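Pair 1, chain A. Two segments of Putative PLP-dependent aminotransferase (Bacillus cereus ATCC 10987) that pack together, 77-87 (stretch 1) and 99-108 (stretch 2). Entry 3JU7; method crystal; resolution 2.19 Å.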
# COMPACT_ATOMS: atom_id res chain seq x y z
N LYS A 77 -24.22 5.39 7.37
CA LYS A 77 -25.24 6.02 6.57
C LYS A 77 -24.77 7.35 5.93
O LYS A 77 -25.48 7.90 5.10
CB LYS A 77 -26.53 6.19 7.40
CG LYS A 77 -27.23 4.85 7.73
N GLY A 78 -23.59 7.84 6.30
CA GLY A 78 -23.11 9.14 5.84
C GLY A 78 -22.56 9.13 4.42
O GLY A 78 -22.14 8.09 3.90
N LYS A 79 -22.54 10.30 3.81
CA LYS A 79 -22.17 10.48 2.42
C LYS A 79 -20.87 11.31 2.30
O LYS A 79 -20.11 11.19 1.34
CB LYS A 79 -23.32 11.22 1.75
CG LYS A 79 -23.00 11.78 0.37
CD LYS A 79 -24.24 12.32 -0.30
CE LYS A 79 -23.96 12.60 -1.77
NZ LYS A 79 -25.12 13.20 -2.49
N TYR A 80 -20.61 12.19 3.25
CA TYR A 80 -19.53 13.17 3.12
C TYR A 80 -18.40 13.00 4.15
O TYR A 80 -18.64 12.63 5.31
CB TYR A 80 -20.11 14.56 3.30
CG TYR A 80 -21.18 14.94 2.31
CD1 TYR A 80 -20.88 15.09 0.97
CD2 TYR A 80 -22.48 15.18 2.72
CE1 TYR A 80 -21.83 15.47 0.07
CE2 TYR A 80 -23.45 15.52 1.81
CZ TYR A 80 -23.11 15.68 0.48
OH TYR A 80 -24.04 16.04 -0.46
N ALA A 81 -17.19 13.31 3.71
CA ALA A 81 -16.03 13.46 4.60
C ALA A 81 -15.73 14.97 4.67
O ALA A 81 -15.34 15.56 3.66
CB ALA A 81 -14.81 12.70 4.06
N LEU A 82 -15.98 15.60 5.82
CA LEU A 82 -15.75 17.05 5.96
C LEU A 82 -14.25 17.26 6.24
O LEU A 82 -13.69 16.67 7.19
CB LEU A 82 -16.59 17.64 7.09
CG LEU A 82 -18.05 17.95 6.81
CD1 LEU A 82 -18.75 16.80 6.04
CD2 LEU A 82 -18.72 18.26 8.14
N MSE A 83 -13.59 18.01 5.38
CA MSE A 83 -12.15 18.22 5.48
C MSE A 83 -11.78 19.56 4.86
O MSE A 83 -12.55 20.15 4.11
CB MSE A 83 -11.39 17.11 4.74
CG MSE A 83 -11.76 17.04 3.25
SE MSE A 83 -10.84 15.68 2.23
CE MSE A 83 -11.47 14.10 3.14
N PRO A 84 -10.59 20.04 5.13
CA PRO A 84 -10.13 21.23 4.43
C PRO A 84 -9.81 20.94 2.97
O PRO A 84 -9.51 19.78 2.63
CB PRO A 84 -8.86 21.59 5.17
CG PRO A 84 -8.35 20.25 5.67
CD PRO A 84 -9.61 19.58 6.14
N SER A 85 -9.91 21.96 2.11
CA SER A 85 -9.39 21.92 0.75
C SER A 85 -7.87 22.10 0.80
O SER A 85 -7.10 21.49 0.03
CB SER A 85 -10.00 23.04 -0.09
OG SER A 85 -9.38 23.15 -1.36
N PHE A 86 -7.43 22.92 1.75
CA PHE A 86 -6.02 23.23 1.90
C PHE A 86 -5.30 22.06 2.56
O PHE A 86 -5.02 22.07 3.76
CB PHE A 86 -5.86 24.54 2.68
CG PHE A 86 -4.46 25.09 2.70
CD1 PHE A 86 -3.98 25.84 1.63
CD2 PHE A 86 -3.63 24.91 3.81
CE1 PHE A 86 -2.69 26.37 1.64
CE2 PHE A 86 -2.34 25.45 3.84
CZ PHE A 86 -1.87 26.18 2.74
N THR A 87 -5.04 21.03 1.76
CA THR A 87 -4.37 19.81 2.24
C THR A 87 -3.74 19.13 1.03
O THR A 87 -3.94 19.55 -0.10
CB THR A 87 -5.35 18.85 2.96
OG1 THR A 87 -4.63 17.76 3.55
CG2 THR A 87 -6.42 18.31 1.96
N GLY A 99 -15.59 5.49 -0.63
CA GLY A 99 -16.93 5.72 -1.11
C GLY A 99 -17.56 7.00 -0.60
O GLY A 99 -18.76 7.13 -0.68
N LEU A 100 -16.79 7.94 -0.10
CA LEU A 100 -17.37 9.18 0.37
C LEU A 100 -17.07 10.30 -0.59
O LEU A 100 -16.17 10.20 -1.43
CB LEU A 100 -16.82 9.56 1.71
CG LEU A 100 -17.01 8.43 2.72
CD1 LEU A 100 -16.28 8.82 3.94
CD2 LEU A 100 -18.52 8.23 2.94
N GLU A 101 -17.84 11.38 -0.48
CA GLU A 101 -17.55 12.58 -1.21
C GLU A 101 -16.85 13.52 -0.25
O GLU A 101 -17.32 13.74 0.86
CB GLU A 101 -18.82 13.26 -1.70
CG GLU A 101 -19.49 12.55 -2.81
CD GLU A 101 -20.61 13.38 -3.44
OE1 GLU A 101 -20.65 14.63 -3.27
OE2 GLU A 101 -21.43 12.78 -4.11
N PRO A 102 -15.72 14.10 -0.66
CA PRO A 102 -15.24 15.18 0.18
C PRO A 102 -16.26 16.32 0.18
O PRO A 102 -17.01 16.51 -0.80
CB PRO A 102 -13.93 15.60 -0.51
CG PRO A 102 -13.52 14.36 -1.34
CD PRO A 102 -14.82 13.78 -1.78
N TYR A 103 -16.32 17.01 1.31
CA TYR A 103 -17.08 18.25 1.48
C TYR A 103 -16.12 19.27 2.11
O TYR A 103 -15.76 19.16 3.31
CB TYR A 103 -18.28 18.03 2.37
CG TYR A 103 -19.38 19.09 2.25
CD1 TYR A 103 -19.14 20.45 2.48
CD2 TYR A 103 -20.67 18.72 1.89
CE1 TYR A 103 -20.15 21.39 2.39
CE2 TYR A 103 -21.68 19.66 1.78
CZ TYR A 103 -21.42 20.97 2.03
OH TYR A 103 -22.46 21.86 1.90
N PHE A 104 -15.69 20.25 1.32
CA PHE A 104 -14.60 21.11 1.77
C PHE A 104 -15.06 22.26 2.67
O PHE A 104 -16.08 22.93 2.39
CB PHE A 104 -13.82 21.65 0.57
CG PHE A 104 -13.17 20.61 -0.28
CD1 PHE A 104 -12.14 19.81 0.23
CD2 PHE A 104 -13.54 20.44 -1.59
CE1 PHE A 104 -11.52 18.87 -0.56
CE2 PHE A 104 -12.92 19.49 -2.39
CZ PHE A 104 -11.91 18.70 -1.87
N ILE A 105 -14.27 22.50 3.73
CA ILE A 105 -14.54 23.48 4.77
C ILE A 105 -13.38 24.50 4.76
O ILE A 105 -12.18 24.11 4.79
CB ILE A 105 -14.61 22.77 6.17
CG1 ILE A 105 -15.58 21.58 6.14
CG2 ILE A 105 -14.91 23.77 7.37
CD1 ILE A 105 -17.01 21.88 5.72
N ASP A 106 -13.72 25.79 4.79
CA ASP A 106 -12.72 26.85 4.84
C ASP A 106 -11.78 26.78 6.06
O ASP A 106 -12.11 26.18 7.09
CB ASP A 106 -13.40 28.20 4.86
CG ASP A 106 -12.61 29.26 4.12
OD1 ASP A 106 -11.64 28.90 3.39
OD2 ASP A 106 -13.01 30.43 4.25
N ILE A 107 -10.62 27.43 5.93
CA ILE A 107 -9.61 27.44 7.02
C ILE A 107 -9.54 28.84 7.68
O ILE A 107 -9.96 29.83 7.11
CB ILE A 107 -8.20 27.05 6.48
CG1 ILE A 107 -7.77 27.91 5.26
CG2 ILE A 107 -8.16 25.58 6.03
CD1 ILE A 107 -6.26 27.85 4.97
N SER A 108 -9.00 28.90 8.90
CA SER A 108 -8.63 30.15 9.50
C SER A 108 -7.44 30.77 8.76
O SER A 108 -6.54 30.07 8.33
CB SER A 108 -8.31 29.97 10.98
OG SER A 108 -9.50 29.63 11.67
O HOH W 1 -10.09 24.64 3.13

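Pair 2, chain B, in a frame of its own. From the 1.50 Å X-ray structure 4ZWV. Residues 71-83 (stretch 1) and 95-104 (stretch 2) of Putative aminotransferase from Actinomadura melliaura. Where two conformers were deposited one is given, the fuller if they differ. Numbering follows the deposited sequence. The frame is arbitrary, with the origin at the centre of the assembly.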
# COMPACT_ATOMS: atom_id res chain seq x y z
N PRO B 71 22.41 -5.24 11.39
CA PRO B 71 22.32 -6.69 11.57
C PRO B 71 21.00 -7.10 12.21
O PRO B 71 20.39 -6.30 12.92
CB PRO B 71 23.51 -7.01 12.48
CG PRO B 71 23.73 -5.75 13.25
CD PRO B 71 23.43 -4.64 12.27
N GLU B 72 20.56 -8.33 11.97
CA GLU B 72 19.29 -8.79 12.52
C GLU B 72 19.26 -8.78 14.04
O GLU B 72 18.20 -8.60 14.64
CB GLU B 72 18.98 -10.21 12.01
CG GLU B 72 18.72 -10.28 10.52
CD GLU B 72 17.46 -9.54 10.12
OE1 GLU B 72 16.36 -10.09 10.36
OE2 GLU B 72 17.55 -8.42 9.58
N GLU B 73 20.41 -8.97 14.68
CA GLU B 73 20.45 -8.95 16.14
C GLU B 73 20.16 -7.56 16.72
O GLU B 73 19.89 -7.43 17.91
CB GLU B 73 21.79 -9.48 16.67
CG GLU B 73 23.01 -8.72 16.19
CD GLU B 73 23.62 -9.31 14.92
OE1 GLU B 73 24.81 -9.03 14.67
OE2 GLU B 73 22.92 -10.03 14.17
N ARG B 74 20.27 -6.52 15.90
CA ARG B 74 19.77 -5.22 16.32
C ARG B 74 18.30 -5.16 15.93
O ARG B 74 17.95 -4.71 14.85
CB ARG B 74 20.59 -4.07 15.71
CG ARG B 74 21.88 -3.84 16.51
CD ARG B 74 22.83 -2.89 15.81
NE ARG B 74 22.18 -1.63 15.48
CZ ARG B 74 22.58 -0.82 14.50
NH1 ARG B 74 23.64 -1.14 13.76
NH2 ARG B 74 21.93 0.31 14.27
N ASP B 75 17.45 -5.70 16.80
CA ASP B 75 16.06 -5.96 16.47
C ASP B 75 15.08 -4.97 17.08
O ASP B 75 13.88 -5.09 16.89
CB ASP B 75 15.67 -7.38 16.90
CG ASP B 75 15.72 -7.58 18.41
OD1 ASP B 75 16.44 -6.84 19.11
OD2 ASP B 75 15.05 -8.51 18.91
N GLU B 76 15.62 -3.97 17.77
CA GLU B 76 14.81 -3.05 18.54
C GLU B 76 14.60 -1.72 17.82
O GLU B 76 15.55 -1.08 17.39
CB GLU B 76 15.47 -2.83 19.89
CG GLU B 76 14.91 -1.72 20.74
CD GLU B 76 15.72 -1.55 22.01
OE1 GLU B 76 15.23 -1.98 23.08
OE2 GLU B 76 16.85 -1.01 21.95
N VAL B 77 13.34 -1.29 17.71
CA VAL B 77 13.07 0.07 17.26
C VAL B 77 12.41 0.79 18.42
O VAL B 77 11.43 0.30 18.98
CB VAL B 77 12.15 0.11 16.03
CG1 VAL B 77 11.90 1.57 15.62
CG2 VAL B 77 12.78 -0.67 14.88
N LEU B 78 12.96 1.95 18.78
CA LEU B 78 12.42 2.75 19.87
C LEU B 78 11.35 3.69 19.34
O LEU B 78 11.55 4.37 18.34
CB LEU B 78 13.55 3.53 20.54
CG LEU B 78 14.55 2.65 21.27
CD1 LEU B 78 15.90 3.35 21.52
CD2 LEU B 78 13.94 2.26 22.59
N SER B 79 10.20 3.71 20.00
CA SER B 79 9.06 4.48 19.52
C SER B 79 8.16 4.77 20.71
O SER B 79 8.16 4.02 21.69
CB SER B 79 8.31 3.69 18.44
OG SER B 79 7.28 4.45 17.85
N THR B 80 7.39 5.85 20.64
CA THR B 80 6.41 6.13 21.69
C THR B 80 5.05 5.57 21.28
O THR B 80 4.77 5.41 20.09
CB THR B 80 6.29 7.65 22.00
OG1 THR B 80 5.81 7.84 23.33
CG2 THR B 80 5.33 8.33 21.05
N PRO B 81 4.21 5.22 22.27
CA PRO B 81 2.88 4.71 21.92
C PRO B 81 1.85 5.81 21.70
O PRO B 81 0.74 5.48 21.27
CB PRO B 81 2.50 3.86 23.13
CG PRO B 81 3.26 4.43 24.27
CD PRO B 81 4.52 5.06 23.70
N LEU B 82 2.20 7.06 21.95
CA LEU B 82 1.27 8.16 21.73
C LEU B 82 1.43 8.62 20.28
O LEU B 82 2.06 9.64 19.98
CB LEU B 82 1.51 9.30 22.72
CG LEU B 82 0.46 10.41 22.64
CD1 LEU B 82 -0.92 9.86 23.00
CD2 LEU B 82 0.82 11.57 23.55
N THR B 83 0.84 7.85 19.38
CA THR B 83 0.87 8.16 17.97
C THR B 83 -0.22 7.36 17.28
O THR B 83 -0.92 6.57 17.92
CB THR B 83 2.24 7.86 17.33
OG1 THR B 83 2.23 8.25 15.94
CG2 THR B 83 2.58 6.39 17.44
N GLY B 95 9.28 -6.78 10.94
CA GLY B 95 9.85 -7.92 11.64
C GLY B 95 10.66 -7.56 12.87
O GLY B 95 11.43 -8.39 13.37
N ARG B 96 10.47 -6.35 13.39
CA ARG B 96 11.25 -5.88 14.54
C ARG B 96 10.43 -5.84 15.82
O ARG B 96 9.22 -6.01 15.82
CB ARG B 96 11.83 -4.49 14.28
CG ARG B 96 12.42 -4.32 12.89
CD ARG B 96 13.52 -5.32 12.58
NE ARG B 96 13.88 -5.19 11.17
CZ ARG B 96 14.79 -5.93 10.55
NH1 ARG B 96 15.49 -6.83 11.22
NH2 ARG B 96 15.01 -5.74 9.25
N ARG B 97 11.12 -5.57 16.92
CA ARG B 97 10.52 -5.47 18.24
C ARG B 97 10.43 -4.01 18.69
O ARG B 97 11.41 -3.28 18.61
CB ARG B 97 11.35 -6.31 19.21
CG ARG B 97 11.16 -6.03 20.67
CD ARG B 97 11.94 -7.05 21.49
NE ARG B 97 13.39 -6.97 21.28
CZ ARG B 97 14.21 -6.28 22.06
NH1 ARG B 97 13.73 -5.61 23.09
NH2 ARG B 97 15.52 -6.27 21.82
N ILE B 98 9.25 -3.59 19.15
CA ILE B 98 9.07 -2.23 19.64
C ILE B 98 9.53 -2.14 21.10
O ILE B 98 9.14 -2.96 21.92
CB ILE B 98 7.61 -1.77 19.56
CG1 ILE B 98 7.08 -1.83 18.13
CG2 ILE B 98 7.46 -0.35 20.10
CD1 ILE B 98 5.57 -1.68 18.03
N THR B 99 10.37 -1.14 21.41
CA THR B 99 10.65 -0.80 22.79
C THR B 99 10.03 0.57 23.03
O THR B 99 10.43 1.56 22.40
CB THR B 99 12.14 -0.78 23.10
OG1 THR B 99 12.67 -2.11 22.98
CG2 THR B 99 12.39 -0.27 24.51
N TRP B 100 9.03 0.61 23.90
CA TRP B 100 8.30 1.85 24.12
C TRP B 100 9.13 2.89 24.85
O TRP B 100 9.82 2.58 25.82
CB TRP B 100 7.02 1.62 24.93
CG TRP B 100 6.01 0.73 24.29
CD1 TRP B 100 5.49 -0.42 24.82
CD2 TRP B 100 5.35 0.92 23.03
NE1 TRP B 100 4.58 -0.97 23.96
CE2 TRP B 100 4.46 -0.17 22.85
CE3 TRP B 100 5.44 1.89 22.02
CZ2 TRP B 100 3.66 -0.31 21.72
CZ3 TRP B 100 4.64 1.76 20.89
CH2 TRP B 100 3.77 0.67 20.75
N VAL B 101 9.03 4.13 24.37
CA VAL B 101 9.63 5.29 25.03
C VAL B 101 8.50 6.15 25.59
O VAL B 101 7.44 6.30 24.96
CB VAL B 101 10.50 6.10 24.05
CG1 VAL B 101 11.21 7.26 24.76
CG2 VAL B 101 11.52 5.19 23.38
N ASP B 102 8.74 6.70 26.77
CA ASP B 102 7.74 7.50 27.46
C ASP B 102 7.51 8.82 26.75
O ASP B 102 8.23 9.19 25.81
CB ASP B 102 8.19 7.74 28.91
CG ASP B 102 7.03 7.91 29.88
OD1 ASP B 102 5.87 8.10 29.44
OD2 ASP B 102 7.30 7.82 31.10
N VAL B 103 6.50 9.53 27.23
CA VAL B 103 6.08 10.81 26.70
C VAL B 103 6.39 11.93 27.69
O VAL B 103 6.19 11.76 28.90
CB VAL B 103 4.57 10.78 26.38
CG1 VAL B 103 4.06 12.14 25.99
CG2 VAL B 103 4.27 9.76 25.28
N ASP B 104 6.88 13.06 27.19
CA ASP B 104 7.07 14.25 28.01
C ASP B 104 5.70 14.89 28.25
O ASP B 104 5.05 15.34 27.31
CB ASP B 104 8.01 15.24 27.30
CG ASP B 104 8.26 16.51 28.10
OD1 ASP B 104 7.71 16.66 29.21
OD2 ASP B 104 9.03 17.37 27.62
O HOH W 2 15.70 -7.87 13.73

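Both pairs are built on two parallel neighbouring strands, and their central backbones superpose to 0.5 Å. The strand axes cross at -32° in pair 1 and -37° in pair 2. The hydrogen-bond ladder is the same, five rungs climbing from one strand to the other and back. In pair 1 it starts with Glu101(A) N to Lys79(A) O at 2.9 Å and ends with Ile105(A) N to Met83(A) O at 2.9 Å; in pair 2 the matching rungs are Arg97(B) N to Asp75(B) O and Val101(B) N to Ser79(B) O, both 2.8 Å. The stretch 2 donors in pair 1 are the alternate residues Glu101(A), Tyr103(A) and Ile105(A), so Pro102(A), which has no N-H to give, costs the ladder nothing; Ile98(B), at the same position, gives none to it either.

The side chains then follow different rules. On the face carrying Tyr80(A), Glu101(A), Leu82(A) and Tyr103(A), pair 1 relies on aromatic packing. The edge of Tyr103(A) meets the face of Tyr80(A), with planes at 89° and CD2 of Tyr103(A) 3.8 Å from CD1 of Tyr80(A). The matching positions in pair 2, Glu76(B) and Thr99(B), make a short hydrogen bond instead, Thr99(B) OG1 to Glu76(B) OE1 at 2.6 Å. Leucine is kept in both pairs: Leu82(A) and Leu78(B) coincide, each packing on the residue across and, through CB, on Ile105(A) or Val101(B).

Charge is arranged differently at the start of the strands. Lys79(A) NZ stays 4.1 Å from Glu101(A) OE2, beyond a salt bridge. Pair 2 reverses the signs at these positions and closes the gap: Arg97(B) NH2 reaches Asp75(B) OD1 at 2.9 Å, while its NE bonds OD2. One residue earlier, Leu100(A) packs its CD1 4.2 Å from Ala81(A) CB, whereas Arg96(B) rests its CB 4.0 Å from Val77(B) CG2 and extends NH1 to Glu72(B) OE2 at 3.1 Å.

At the far end, Phe104(A) and Trp100(B) occupy nearly the same space. Selenomethionine Met83(A), matched by Ser79(B), brings CG within 4.1 Å of Phe104(A) CD1. Ser85(A) sets its CA 3.5 Å from Phe104(A) CD1; its match, Pro81(B), lays CB over the Trp100(B) six-membered ring, 3.9 Å from its centroid. The carbonyl after the last rung is also satisfied in two ways. Water 1 bridges Ile105(A) O, at 2.7 Å, and Ser85(A) N, at 2.9 Å; Thr80(B) OG1 bonds Val101(B) O directly at 2.8 Å. The lesson is one ladder that accommodates an aromatic pair or a hydrogen-bonded pair at one place, and a salt bridge or a looser approach of charges at another, while the leucine and the branched residue it packs on are kept in kind.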